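Local coordinates for UPF0249 protein EF_3048 (Enterococcus faecalis, PDB 2I5I), which probably catalyses the magnesium-dependent deacetylation of acetylated carbohydrates during oligosaccharide breakdown, working as a homodimer of the YdjC family, at residues 6-11 with 206-211. Numbering follows the deposited sequence.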
# COMPACT_ATOMS: atom_id res chain seq x y z
N LYS A 6 -14.58 -30.01 2.95
CA LYS A 6 -13.88 -28.81 2.49
C LYS A 6 -14.35 -28.46 1.09
O LYS A 6 -14.27 -29.27 0.16
CB LYS A 6 -12.37 -29.02 2.54
CG LYS A 6 -11.87 -29.29 3.96
CD LYS A 6 -10.39 -29.63 3.88
CE LYS A 6 -10.20 -31.09 4.26
NZ LYS A 6 -10.00 -31.18 5.73
N LEU A 7 -14.85 -27.24 0.96
CA LEU A 7 -15.47 -26.77 -0.26
C LEU A 7 -14.68 -25.58 -0.85
O LEU A 7 -14.57 -24.55 -0.23
CB LEU A 7 -16.91 -26.32 -0.04
CG LEU A 7 -17.61 -25.75 -1.26
CD1 LEU A 7 -17.67 -26.77 -2.39
CD2 LEU A 7 -19.04 -25.29 -0.96
N ILE A 8 -14.13 -25.83 -2.02
CA ILE A 8 -13.44 -24.86 -2.84
C ILE A 8 -14.47 -24.35 -3.84
O ILE A 8 -15.08 -25.12 -4.59
CB ILE A 8 -12.24 -25.51 -3.54
CG1 ILE A 8 -11.21 -26.11 -2.60
CG2 ILE A 8 -11.61 -24.52 -4.51
CD1 ILE A 8 -10.18 -26.96 -3.32
N ILE A 9 -14.72 -23.06 -3.84
CA ILE A 9 -15.57 -22.32 -4.75
C ILE A 9 -14.63 -21.46 -5.58
O ILE A 9 -14.03 -20.50 -5.12
CB ILE A 9 -16.64 -21.49 -4.03
CG1 ILE A 9 -17.45 -22.37 -3.08
CG2 ILE A 9 -17.56 -20.76 -4.99
CD1 ILE A 9 -18.55 -21.70 -2.31
N ASN A 10 -14.48 -21.90 -6.83
CA ASN A 10 -13.44 -21.34 -7.68
C ASN A 10 -14.09 -20.64 -8.86
O ASN A 10 -14.86 -21.23 -9.61
CB ASN A 10 -12.46 -22.41 -8.20
CG ASN A 10 -11.33 -21.80 -9.02
OD1 ASN A 10 -10.22 -21.55 -8.53
ND2 ASN A 10 -11.64 -21.56 -10.28
N ALA A 11 -13.73 -19.37 -9.00
CA ALA A 11 -14.19 -18.57 -10.12
C ALA A 11 -13.26 -18.75 -11.31
O ALA A 11 -12.07 -18.43 -11.22
CB ALA A 11 -14.26 -17.10 -9.74
N GLY A 206 -16.62 -37.96 0.11
CA GLY A 206 -15.51 -37.09 -0.20
C GLY A 206 -15.05 -36.24 0.97
O GLY A 206 -15.80 -36.06 1.93
N GLU A 207 -13.83 -35.74 0.86
CA GLU A 207 -13.29 -34.82 1.86
C GLU A 207 -13.24 -33.40 1.27
O GLU A 207 -13.65 -32.47 1.96
CB GLU A 207 -11.91 -35.26 2.35
CG GLU A 207 -11.36 -34.49 3.55
CD GLU A 207 -9.85 -34.55 3.63
OE1 GLU A 207 -9.26 -35.46 3.00
OE2 GLU A 207 -9.22 -33.71 4.32
N VAL A 208 -12.75 -33.29 0.04
CA VAL A 208 -12.59 -32.03 -0.67
C VAL A 208 -13.43 -31.98 -1.95
O VAL A 208 -13.36 -32.86 -2.80
CB VAL A 208 -11.13 -31.75 -1.05
CG1 VAL A 208 -11.00 -30.37 -1.68
CG2 VAL A 208 -10.22 -31.86 0.17
N PHE A 209 -14.20 -30.90 -2.06
CA PHE A 209 -15.13 -30.66 -3.14
C PHE A 209 -14.85 -29.31 -3.81
O PHE A 209 -14.43 -28.38 -3.11
CB PHE A 209 -16.58 -30.67 -2.65
CG PHE A 209 -16.96 -31.91 -1.87
CD1 PHE A 209 -16.51 -32.10 -0.58
CD2 PHE A 209 -17.76 -32.87 -2.47
CE1 PHE A 209 -16.85 -33.24 0.12
CE2 PHE A 209 -18.11 -34.01 -1.77
CZ PHE A 209 -17.65 -34.19 -0.49
N GLU A 210 -15.08 -29.25 -5.11
CA GLU A 210 -14.93 -28.00 -5.85
C GLU A 210 -16.23 -27.69 -6.59
O GLU A 210 -16.76 -28.49 -7.37
CB GLU A 210 -13.77 -28.02 -6.85
CG GLU A 210 -13.63 -26.69 -7.57
CD GLU A 210 -12.47 -26.58 -8.53
OE1 GLU A 210 -11.72 -27.56 -8.69
OE2 GLU A 210 -12.29 -25.50 -9.15
N ILE A 211 -16.75 -26.49 -6.31
CA ILE A 211 -17.79 -25.96 -7.18
C ILE A 211 -17.19 -24.86 -8.04
O ILE A 211 -16.62 -23.90 -7.50
CB ILE A 211 -18.95 -25.37 -6.36
CG1 ILE A 211 -19.83 -26.38 -5.64
CG2 ILE A 211 -19.78 -24.46 -7.27
CD1 ILE A 211 -20.57 -25.80 -4.44
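Five backbone hydrogen bonds join strand 6-11 to residues 207-211 in parallel register, Lys6 beside Val208 and Ile8 beside Glu210. The even-numbered residues of strand 6-11 supply every bonding group on their side: Lys6 N donates to Glu207 O (2.8 Å), Lys6 O accepts from Phe209 N, Ile8 N reaches Phe209 O, Ile8 O takes Ile211 N (2.8 Å), and Asn10 N is held by Ile211 O (3.0 Å). The bond from Ile8 N is almost straight (174°), and CA-H...O contacts such as Glu210 CA to Ile8 O fill the intervals.

Apolar packing occupies both faces of the sheet. On one, Leu7, its CG anti to the backbone N (chi1 177°), crosses Ile211 obliquely, and its CD1 meets Ile211 CD1 at 3.7 Å; helix 191-203 covers this face. On the other, Ile8 CD1 lies against Val208 CG1 (3.9 Å).

Lys6 and Glu210 share the Ile8 face. Lys6, bent near its tip, runs alongside Glu207 of the adjoining loop; its NZ lies 3.0 Å from Glu207 OE2, a salt bridge whose OE2 is less surely placed. Asp111 of the second subunit is the main partner of NZ, and Lys150 of that subunit pairs with Glu207. Glu210, extended beside Asn10, has its carboxylate held by Arg156 and Tyr258, while Asn10 OD1 bonds Ser35. The pair belongs to a curled, helix-flanked parallel sheet, consistent with the barrel-like (beta/alpha) fold of YdjC deacetylases, here leading toward the predicted magnesium site at His130.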